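Local coordinates for arginine kinase (Anthopleura japonica, PDB 4RF6), which catalyses the reversible transfer of a phosphoryl group from ATP to L-arginine, giving phosphoarginine and ADP, with two phosphagen kinase units joined in one chain, at residues Phe13-Leu23 with Trp58-Leu68; Leu385-Leu394 with Pro439-Tyr448. All blocks are in the same frame, centred on the assembly; numbering follows the deposited sequence.

Contact 1. Residues Phe13-Leu23 with Trp58-Leu68; sequences FKSKNAFPDPL and WDCINSGVVNL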
loop_
_atom_site.group_PDB
_atom_site.type_symbol
_atom_site.label_atom_id
_atom_site.label_comp_id
_atom_site.label_asym_id
_atom_site.label_seq_id
_atom_site.Cartn_x
_atom_site.Cartn_y
_atom_site.Cartn_z
ATOM N N PHE A 13 1.080 -42.134 25.363
ATOM C CA PHE A 13 1.476 -43.064 24.316
ATOM C C PHE A 13 2.954 -42.890 23.973
ATOM O O PHE A 13 3.669 -43.870 23.757
ATOM C CB PHE A 13 0.594 -42.880 23.078
ATOM C CG PHE A 13 -0.844 -43.272 23.294
ATOM C CD1 PHE A 13 -1.803 -42.317 23.608
ATOM C CD2 PHE A 13 -1.233 -44.600 23.189
ATOM C CE1 PHE A 13 -3.125 -42.678 23.811
ATOM C CE2 PHE A 13 -2.553 -44.973 23.390
ATOM C CZ PHE A 13 -3.501 -44.009 23.700
ATOM N N LYS A 14 3.408 -41.638 23.942
ATOM C CA LYS A 14 4.803 -41.339 23.631
ATOM C C LYS A 14 5.761 -41.917 24.677
ATOM O O LYS A 14 6.791 -42.494 24.332
ATOM C CB LYS A 14 5.022 -39.829 23.485
ATOM C CG LYS A 14 6.458 -39.445 23.147
ATOM C CD LYS A 14 6.577 -37.971 22.809
ATOM C CE LYS A 14 8.025 -37.578 22.535
ATOM N NZ LYS A 14 8.331 -37.487 21.081
ATOM N N SER A 15 5.415 -41.774 25.954
ATOM C CA SER A 15 6.264 -42.281 27.028
ATOM C C SER A 15 6.347 -43.809 27.032
ATOM O O SER A 15 7.271 -44.385 27.611
ATOM C CB SER A 15 5.765 -41.784 28.384
ATOM O OG SER A 15 4.447 -42.233 28.632
ATOM N N LYS A 16 5.378 -44.456 26.389
ATOM C CA LYS A 16 5.360 -45.913 26.279
ATOM C C LYS A 16 5.879 -46.368 24.925
ATOM O O LYS A 16 6.035 -47.570 24.684
ATOM C CB LYS A 16 3.944 -46.450 26.492
ATOM C CG LYS A 16 3.490 -46.422 27.940
ATOM C CD LYS A 16 2.077 -46.965 28.088
ATOM C CE LYS A 16 1.163 -45.943 28.755
ATOM N NZ LYS A 16 -0.253 -46.406 28.840
ATOM N N ASN A 17 6.142 -45.394 24.053
ATOM C CA ASN A 17 6.559 -45.658 22.678
ATOM C C ASN A 17 5.576 -46.609 21.995
ATOM O O ASN A 17 5.972 -47.546 21.305
ATOM C CB ASN A 17 7.980 -46.225 22.640
ATOM C CG ASN A 17 8.679 -45.972 21.318
ATOM O OD1 ASN A 17 8.386 -45.000 20.618
ATOM N ND2 ASN A 17 9.622 -46.847 20.972
ATOM N N ALA A 18 4.288 -46.362 22.217
ATOM C CA ALA A 18 3.231 -47.190 21.659
ATOM C C ALA A 18 2.541 -46.445 20.519
ATOM O O ALA A 18 2.640 -45.217 20.424
ATOM C CB ALA A 18 2.232 -47.562 22.741
ATOM N N PHE A 19 1.853 -47.186 19.655
ATOM C CA PHE A 19 1.125 -46.588 18.541
ATOM C C PHE A 19 0.139 -45.551 19.067
ATOM O O PHE A 19 -0.559 -45.800 20.048
ATOM C CB PHE A 19 0.390 -47.669 17.742
ATOM C CG PHE A 19 -0.329 -47.146 16.533
ATOM C CD1 PHE A 19 -1.663 -46.779 16.613
ATOM C CD2 PHE A 19 0.332 -47.015 15.321
ATOM C CE1 PHE A 19 -2.329 -46.291 15.506
ATOM C CE2 PHE A 19 -0.325 -46.529 14.206
ATOM C CZ PHE A 19 -1.660 -46.168 14.301
ATOM N N PRO A 20 0.093 -44.370 18.433
ATOM C CA PRO A 20 -0.814 -43.333 18.934
ATOM C C PRO A 20 -2.274 -43.630 18.583
ATOM O O PRO A 20 -2.743 -43.240 17.508
ATOM C CB PRO A 20 -0.330 -42.066 18.216
ATOM C CG PRO A 20 0.266 -42.563 16.947
ATOM C CD PRO A 20 0.861 -43.921 17.256
ATOM N N ASP A 21 -2.972 -44.318 19.488
ATOM C CA ASP A 21 -4.413 -44.577 19.359
ATOM C C ASP A 21 -5.297 -43.376 18.950
ATOM O O ASP A 21 -6.246 -43.560 18.183
ATOM C CB ASP A 21 -4.978 -45.210 20.642
ATOM C CG ASP A 21 -4.670 -46.698 20.762
ATOM O OD1 ASP A 21 -4.228 -47.307 19.762
ATOM O OD2 ASP A 21 -4.885 -47.257 21.861
ATOM N N PRO A 22 -5.014 -42.156 19.465
ATOM C CA PRO A 22 -5.853 -41.011 19.071
ATOM C C PRO A 22 -5.917 -40.735 17.566
ATOM O O PRO A 22 -6.768 -39.958 17.138
ATOM C CB PRO A 22 -5.191 -39.836 19.791
ATOM C CG PRO A 22 -4.610 -40.442 21.010
ATOM C CD PRO A 22 -4.123 -41.800 20.588
ATOM N N LEU A 23 -5.044 -41.348 16.773
ATOM C CA LEU A 23 -5.159 -41.223 15.323
ATOM C C LEU A 23 -6.405 -41.973 14.841
ATOM O O LEU A 23 -6.943 -41.691 13.766
ATOM C CB LEU A 23 -3.890 -41.717 14.623
ATOM C CG LEU A 23 -2.651 -40.853 14.879
ATOM C CD1 LEU A 23 -1.480 -41.234 13.988
ATOM C CD2 LEU A 23 -2.984 -39.381 14.703
ATOM N N TRP A 58 8.480 -40.875 17.088
ATOM C CA TRP A 58 7.536 -40.175 17.950
ATOM C C TRP A 58 7.776 -38.669 17.978
ATOM O O TRP A 58 6.819 -37.890 17.986
ATOM C CB TRP A 58 7.561 -40.747 19.369
ATOM C CG TRP A 58 6.296 -41.464 19.701
ATOM C CD1 TRP A 58 6.128 -42.814 19.863
ATOM C CD2 TRP A 58 5.005 -40.876 19.883
ATOM N NE1 TRP A 58 4.812 -43.093 20.149
ATOM C CE2 TRP A 58 4.102 -41.919 20.162
ATOM C CE3 TRP A 58 4.528 -39.563 19.840
ATOM C CZ2 TRP A 58 2.742 -41.688 20.400
ATOM C CZ3 TRP A 58 3.185 -39.335 20.074
ATOM C CH2 TRP A 58 2.308 -40.388 20.354
ATOM N N ASP A 59 9.045 -38.258 17.998
ATOM C CA ASP A 59 9.386 -36.838 17.938
ATOM C C ASP A 59 8.797 -36.208 16.681
ATOM O O ASP A 59 8.314 -35.073 16.699
ATOM C CB ASP A 59 10.905 -36.644 17.928
ATOM C CG ASP A 59 11.550 -36.981 19.257
ATOM O OD1 ASP A 59 10.961 -36.653 20.307
ATOM O OD2 ASP A 59 12.651 -37.571 19.246
ATOM N N CYS A 60 8.840 -36.962 15.588
ATOM C CA CYS A 60 8.369 -36.465 14.304
ATOM C C CYS A 60 6.849 -36.386 14.209
ATOM O O CYS A 60 6.306 -35.451 13.620
ATOM C CB CYS A 60 8.920 -37.328 13.173
ATOM S SG CYS A 60 10.684 -37.077 12.893
ATOM N N ILE A 61 6.161 -37.362 14.790
ATOM C CA ILE A 61 4.712 -37.428 14.646
ATOM C C ILE A 61 3.969 -36.727 15.777
ATOM O O ILE A 61 2.743 -36.631 15.741
ATOM C CB ILE A 61 4.210 -38.885 14.586
ATOM C CG1 ILE A 61 4.440 -39.578 15.932
ATOM C CG2 ILE A 61 4.879 -39.643 13.434
ATOM C CD1 ILE A 61 3.786 -40.946 16.034
ATOM N N ASN A 62 4.702 -36.242 16.776
ATOM C CA ASN A 62 4.067 -35.741 17.999
ATOM C C ASN A 62 3.007 -34.663 17.776
ATOM O O ASN A 62 1.929 -34.717 18.376
ATOM C CB ASN A 62 5.099 -35.241 19.010
ATOM C CG ASN A 62 4.484 -34.970 20.376
ATOM O OD1 ASN A 62 3.831 -35.842 20.956
ATOM N ND2 ASN A 62 4.666 -33.753 20.885
ATOM N N SER A 63 3.307 -33.690 16.922
ATOM C CA SER A 63 2.386 -32.573 16.716
ATOM C C SER A 63 1.058 -33.046 16.128
ATOM O O SER A 63 -0.011 -32.538 16.488
ATOM C CB SER A 63 3.011 -31.507 15.823
ATOM O OG SER A 63 2.160 -30.384 15.724
ATOM N N GLY A 64 1.129 -34.030 15.237
ATOM C CA GLY A 64 -0.058 -34.565 14.593
ATOM C C GLY A 64 -0.951 -35.394 15.501
ATOM O O GLY A 64 -2.122 -35.626 15.183
ATOM N N VAL A 65 -0.401 -35.855 16.621
ATOM C CA VAL A 65 -1.186 -36.594 17.606
ATOM C C VAL A 65 -1.749 -35.632 18.650
ATOM O O VAL A 65 -2.908 -35.752 19.061
ATOM C CB VAL A 65 -0.352 -37.677 18.308
ATOM C CG1 VAL A 65 -1.254 -38.562 19.155
ATOM C CG2 VAL A 65 0.400 -38.519 17.287
ATOM N N VAL A 66 -0.915 -34.683 19.077
ATOM C CA VAL A 66 -1.343 -33.639 20.005
ATOM C C VAL A 66 -2.456 -32.818 19.367
ATOM O O VAL A 66 -3.481 -32.544 19.995
ATOM C CB VAL A 66 -0.176 -32.707 20.395
ATOM C CG1 VAL A 66 -0.684 -31.471 21.143
ATOM C CG2 VAL A 66 0.849 -33.456 21.234
ATOM N N ASN A 67 -2.244 -32.437 18.111
ATOM C CA ASN A 67 -3.223 -31.674 17.350
ATOM C C ASN A 67 -3.880 -32.557 16.298
ATOM O O ASN A 67 -3.441 -32.596 15.146
ATOM C CB ASN A 67 -2.557 -30.466 16.684
ATOM C CG ASN A 67 -1.728 -29.646 17.658
ATOM O OD1 ASN A 67 -2.268 -28.901 18.475
ATOM N ND2 ASN A 67 -0.406 -29.782 17.573
ATOM N N LEU A 68 -4.934 -33.260 16.703
ATOM C CA LEU A 68 -5.605 -34.236 15.845
ATOM C C LEU A 68 -6.224 -33.612 14.593
ATOM O O LEU A 68 -6.493 -34.309 13.611
ATOM C CB LEU A 68 -6.675 -34.988 16.642
ATOM C CG LEU A 68 -6.148 -35.930 17.725
ATOM C CD1 LEU A 68 -7.278 -36.408 18.622
ATOM C CD2 LEU A 68 -5.408 -37.116 17.106
HETATM O O HOH W 1 9.559 -43.703 18.286
#
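In the small N-terminal domain of the first phosphagen kinase unit, Trp58 of helix 57-66 is wrapped by the end of helix 7-14 and by the loop that follows its Schellman motif at Asn17. The indole lies between two aliphatic groups. Over one face Lys14 lays its backbone CA and the start of its side chain, a CH-pi contact in which CB stands 3.7 Å from the centroid of the six-membered ring and 13° off the normal; the opposite face is covered by CD1 of Ile61, one turn further along its own helix. The indole N-H is spent on the loop: NE1 donates to Ala18 O at 3.1 Å, with the acceptor almost in the ring plane. Asn17 OD1 stands at the same edge, 3.2 Å from CD1 of Trp58, and a water joins this oxygen to Trp58 N, while the ND2 of Asn17 donates to Lys47 O. Beyond the tryptophan the contact turns mostly apolar. CB of Pro20 reaches both CH2 of Trp58 and the methyls of Val65, 3.7 Å from CG2, and Pro22 CB packs on Leu68 CD2 at 3.8 Å. Near this end Gly64 approaches Gly73, a residue of the probable substrate-binding loop; the helix on which the loop after helix 7-14 packs thus borders that site. At the other end, Lys14 keeps CG anti to its own N (chi1 -179°) and runs extended across the indole until chi4 bends it; NZ then forms a salt bridge with Asp59 OD1 at 2.9 Å, coming in 44° out of the carboxylate plane.

Contact 2. Residues Leu385-Leu394 with Pro439-Tyr448; sequences LLRKYLTPEL and PLFDKIVEDY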
loop_
_atom_site.group_PDB
_atom_site.type_symbol
_atom_site.label_atom_id
_atom_site.label_comp_id
_atom_site.label_asym_id
_atom_site.label_seq_id
_atom_site.Cartn_x
_atom_site.Cartn_y
_atom_site.Cartn_z
ATOM N N LEU A 385 -22.108 17.856 -14.800
ATOM C CA LEU A 385 -21.586 18.540 -15.983
ATOM C C LEU A 385 -21.132 17.508 -17.016
ATOM O O LEU A 385 -21.092 17.787 -18.218
ATOM C CB LEU A 385 -20.421 19.456 -15.608
ATOM C CG LEU A 385 -20.707 20.577 -14.609
ATOM C CD1 LEU A 385 -19.434 21.304 -14.231
ATOM C CD2 LEU A 385 -21.713 21.555 -15.180
ATOM N N LEU A 386 -20.779 16.320 -16.530
ATOM C CA LEU A 386 -20.425 15.199 -17.391
ATOM C C LEU A 386 -21.566 14.889 -18.347
ATOM O O LEU A 386 -21.374 14.825 -19.565
ATOM C CB LEU A 386 -20.096 13.961 -16.553
ATOM C CG LEU A 386 -19.881 12.665 -17.334
ATOM C CD1 LEU A 386 -18.744 12.831 -18.336
ATOM C CD2 LEU A 386 -19.613 11.479 -16.399
ATOM N N ARG A 387 -22.756 14.699 -17.788
ATOM C CA ARG A 387 -23.939 14.394 -18.579
ATOM C C ARG A 387 -24.257 15.557 -19.513
ATOM O O ARG A 387 -24.630 15.356 -20.671
ATOM C CB ARG A 387 -25.122 14.127 -17.642
ATOM C CG ARG A 387 -26.328 13.448 -18.286
ATOM C CD ARG A 387 -27.213 14.428 -19.043
ATOM N NE ARG A 387 -28.500 13.850 -19.409
ATOM C CZ ARG A 387 -29.620 14.049 -18.723
ATOM N NH1 ARG A 387 -29.607 14.813 -17.638
ATOM N NH2 ARG A 387 -30.750 13.488 -19.126
ATOM N N LYS A 388 -24.116 16.773 -18.996
ATOM C CA LYS A 388 -24.454 17.975 -19.745
ATOM C C LYS A 388 -23.650 18.093 -21.037
ATOM O O LYS A 388 -24.180 18.515 -22.066
ATOM C CB LYS A 388 -24.236 19.222 -18.879
ATOM C CG LYS A 388 -24.658 20.529 -19.548
ATOM C CD LYS A 388 -24.538 21.703 -18.592
ATOM C CE LYS A 388 -25.050 22.981 -19.232
ATOM N NZ LYS A 388 -24.807 24.172 -18.369
ATOM N N TYR A 389 -22.379 17.699 -20.990
ATOM C CA TYR A 389 -21.465 17.965 -22.102
ATOM C C TYR A 389 -20.996 16.742 -22.898
ATOM O O TYR A 389 -20.586 16.871 -24.056
ATOM C CB TYR A 389 -20.271 18.797 -21.614
ATOM C CG TYR A 389 -20.670 20.187 -21.191
ATOM C CD1 TYR A 389 -21.258 21.061 -22.096
ATOM C CD2 TYR A 389 -20.470 20.624 -19.887
ATOM C CE1 TYR A 389 -21.631 22.333 -21.720
ATOM C CE2 TYR A 389 -20.842 21.896 -19.500
ATOM C CZ TYR A 389 -21.421 22.744 -20.420
ATOM O OH TYR A 389 -21.796 24.008 -20.045
ATOM N N LEU A 390 -21.060 15.561 -22.291
ATOM C CA LEU A 390 -20.634 14.351 -22.988
ATOM C C LEU A 390 -21.726 13.812 -23.912
ATOM O O LEU A 390 -22.514 12.955 -23.518
ATOM C CB LEU A 390 -20.186 13.257 -22.012
ATOM C CG LEU A 390 -19.512 12.060 -22.688
ATOM C CD1 LEU A 390 -18.105 12.416 -23.108
ATOM C CD2 LEU A 390 -19.498 10.822 -21.811
ATOM N N THR A 391 -21.768 14.317 -25.139
ATOM C CA THR A 391 -22.664 13.777 -26.156
ATOM C C THR A 391 -22.083 12.460 -26.672
ATOM O O THR A 391 -20.881 12.218 -26.537
ATOM C CB THR A 391 -22.810 14.752 -27.323
ATOM O OG1 THR A 391 -21.668 14.639 -28.179
ATOM C CG2 THR A 391 -22.909 16.176 -26.811
ATOM N N PRO A 392 -22.935 11.588 -27.239
ATOM C CA PRO A 392 -22.429 10.342 -27.826
ATOM C C PRO A 392 -21.457 10.560 -28.993
ATOM O O PRO A 392 -20.529 9.765 -29.153
ATOM C CB PRO A 392 -23.704 9.647 -28.307
ATOM C CG PRO A 392 -24.760 10.130 -27.365
ATOM C CD PRO A 392 -24.403 11.574 -27.100
ATOM N N GLU A 393 -21.668 11.604 -29.791
ATOM C CA GLU A 393 -20.746 11.922 -30.881
ATOM C C GLU A 393 -19.382 12.301 -30.324
ATOM O O GLU A 393 -18.343 11.846 -30.814
ATOM C CB GLU A 393 -21.272 13.077 -31.737
ATOM C CG GLU A 393 -22.708 12.924 -32.206
ATOM C CD GLU A 393 -23.715 13.331 -31.147
ATOM O OE1 GLU A 393 -24.771 12.676 -31.047
ATOM O OE2 GLU A 393 -23.450 14.308 -30.417
ATOM N N LEU A 394 -19.395 13.147 -29.298
ATOM C CA LEU A 394 -18.173 13.555 -28.617
ATOM C C LEU A 394 -17.500 12.323 -28.015
ATOM O O LEU A 394 -16.283 12.150 -28.127
ATOM C CB LEU A 394 -18.497 14.586 -27.529
ATOM C CG LEU A 394 -17.386 15.399 -26.866
ATOM C CD1 LEU A 394 -17.934 16.732 -26.397
ATOM C CD2 LEU A 394 -16.794 14.665 -25.686
ATOM N N PRO A 439 -12.386 18.915 -25.992
ATOM C CA PRO A 439 -13.803 19.109 -26.316
ATOM C C PRO A 439 -14.727 18.835 -25.132
ATOM O O PRO A 439 -15.821 19.406 -25.084
ATOM C CB PRO A 439 -14.043 18.093 -27.433
ATOM C CG PRO A 439 -12.741 18.042 -28.144
ATOM C CD PRO A 439 -11.702 18.135 -27.043
ATOM N N LEU A 440 -14.296 17.999 -24.188
ATOM C CA LEU A 440 -15.063 17.794 -22.960
ATOM C C LEU A 440 -14.608 18.717 -21.828
ATOM O O LEU A 440 -15.431 19.384 -21.191
ATOM C CB LEU A 440 -14.987 16.337 -22.488
ATOM C CG LEU A 440 -15.766 16.116 -21.187
ATOM C CD1 LEU A 440 -17.232 16.423 -21.426
ATOM C CD2 LEU A 440 -15.600 14.713 -20.613
ATOM N N PHE A 441 -13.299 18.742 -21.574
ATOM C CA PHE A 441 -12.746 19.510 -20.460
ATOM C C PHE A 441 -12.972 21.022 -20.579
ATOM O O PHE A 441 -13.238 21.682 -19.572
ATOM C CB PHE A 441 -11.250 19.213 -20.278
ATOM C CG PHE A 441 -10.965 17.970 -19.469
ATOM C CD1 PHE A 441 -10.811 16.738 -20.095
ATOM C CD2 PHE A 441 -10.832 18.042 -18.083
ATOM C CE1 PHE A 441 -10.547 15.594 -19.360
ATOM C CE2 PHE A 441 -10.565 16.908 -17.338
ATOM C CZ PHE A 441 -10.420 15.677 -17.980
ATOM N N ASP A 442 -12.867 21.573 -21.791
ATOM C CA ASP A 442 -13.070 23.016 -21.979
ATOM C C ASP A 442 -14.451 23.434 -21.499
ATOM O O ASP A 442 -14.610 24.458 -20.833
ATOM C CB ASP A 442 -12.933 23.411 -23.450
ATOM C CG ASP A 442 -11.513 23.331 -23.951
ATOM O OD1 ASP A 442 -10.605 23.063 -23.137
ATOM O OD2 ASP A 442 -11.313 23.552 -25.166
ATOM N N LYS A 443 -15.449 22.632 -21.854
ATOM C CA LYS A 443 -16.835 22.923 -21.506
ATOM C C LYS A 443 -17.080 22.850 -20.000
ATOM O O LYS A 443 -17.837 23.648 -19.445
ATOM C CB LYS A 443 -17.782 21.971 -22.247
ATOM C CG LYS A 443 -17.868 22.247 -23.746
ATOM C CD LYS A 443 -18.669 21.179 -24.487
ATOM C CE LYS A 443 -18.633 21.405 -26.004
ATOM N NZ LYS A 443 -17.256 21.249 -26.576
ATOM N N ILE A 444 -16.442 21.891 -19.337
ATOM C CA ILE A 444 -16.595 21.754 -17.886
ATOM C C ILE A 444 -15.842 22.852 -17.139
ATOM O O ILE A 444 -16.359 23.416 -16.171
ATOM C CB ILE A 444 -16.174 20.356 -17.398
ATOM C CG1 ILE A 444 -17.251 19.340 -17.760
ATOM C CG2 ILE A 444 -15.974 20.334 -15.897
ATOM C CD1 ILE A 444 -16.694 18.021 -18.180
ATOM N N VAL A 445 -14.632 23.168 -17.599
ATOM C CA VAL A 445 -13.862 24.260 -16.997
ATOM C C VAL A 445 -14.616 25.589 -17.079
ATOM O O VAL A 445 -14.741 26.307 -16.080
ATOM C CB VAL A 445 -12.485 24.421 -17.658
ATOM C CG1 VAL A 445 -11.870 25.768 -17.289
ATOM C CG2 VAL A 445 -11.563 23.288 -17.250
ATOM N N GLU A 446 -15.120 25.910 -18.268
ATOM C CA GLU A 446 -15.783 27.191 -18.492
ATOM C C GLU A 446 -17.171 27.236 -17.862
ATOM O O GLU A 446 -17.735 28.314 -17.660
ATOM C CB GLU A 446 -15.846 27.524 -19.989
ATOM C CG GLU A 446 -14.482 27.862 -20.601
ATOM C CD GLU A 446 -14.570 28.304 -22.057
ATOM O OE1 GLU A 446 -15.626 28.080 -22.691
ATOM O OE2 GLU A 446 -13.574 28.877 -22.562
ATOM N N ASP A 447 -17.727 26.071 -17.551
ATOM C CA ASP A 447 -19.008 26.030 -16.855
ATOM C C ASP A 447 -18.786 26.296 -15.369
ATOM O O ASP A 447 -19.365 27.230 -14.802
ATOM C CB ASP A 447 -19.704 24.682 -17.064
ATOM C CG ASP A 447 -21.159 24.692 -16.605
ATOM O OD1 ASP A 447 -21.425 25.057 -15.438
ATOM O OD2 ASP A 447 -22.033 24.335 -17.423
ATOM N N TYR A 448 -17.937 25.487 -14.740
ATOM C CA TYR A 448 -17.699 25.621 -13.308
ATOM C C TYR A 448 -17.019 26.945 -12.974
ATOM O O TYR A 448 -17.289 27.533 -11.926
ATOM C CB TYR A 448 -16.862 24.458 -12.755
ATOM C CG TYR A 448 -16.580 24.613 -11.270
ATOM C CD1 TYR A 448 -17.496 24.167 -10.322
ATOM C CD2 TYR A 448 -15.416 25.234 -10.816
ATOM C CE1 TYR A 448 -17.256 24.316 -8.963
ATOM C CE2 TYR A 448 -15.169 25.391 -9.458
ATOM C CZ TYR A 448 -16.093 24.928 -8.540
ATOM O OH TYR A 448 -15.855 25.075 -7.195
HETATM O O HOH W 2 -19.306 25.483 -20.785
#
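With its first torsion at -67°, Tyr389 has CG anti to the carbonyl carbon and its ring lying over helix 438-448; Asp447, with CG anti to the backbone N (chi1 -168°), extends its carboxylate to the phenol end. There Tyr389 OH donates to Asp447 OD2 at 2.7 Å on the anti lone pair. Lys388, stretched out to its tip, brings NZ to the same oxygen at 2.9 Å, nearly in line with the C-O bond, as a salt bridge. The tyrosine ring is sandwiched by two lysine chains: CG of Lys388 lies over one face, and CB of Lys443 over the other, 3.6 Å from the centroid in a CH-pi contact. Lys443 then turns its NZ back to Pro439 O, 2.8 Å away in the carbonyl plane. A water bridges Tyr389 OH and Lys443 O.

In the N-terminal domain of the second kinase unit, residues 385-389 and 439-448 run as helical segments with their N-to-C directions 124° apart. Between them Leu385 CB meets Ile444 CG1 at 3.8 Å and Leu440 CD1 packs against Tyr389 CB; Leu394, from the start of helix 392-398, sets CD2 against Leu440 CB. Ile413 of helix 409-418 extends this apolar layer. Two donors on OD2, one an ammonium, would be expected to favour the charged form of Asp447, and the phenol's own bond to that oxygen would orient its hydroxyl.

The two contacts illustrate how an aromatic ring can join segments distant in sequence within similar small domains of a tandem enzyme. Contact 1 belongs to the first repeat and contact 2 to the second; their centres are about 74 Å apart, their nearest atoms about 56 Å, and they lie on opposite sides of the chain's centre without touching. They also differ in their relation to catalysis. In contact 1, measured between side-chain positions, Gly64 is about 4 Å from Gly73 and about 10 Å from Cys278, both probable substrate-binding residues, whereas contact 2 lies away from the substrate and ATP sites assigned so far, which are those of the first unit.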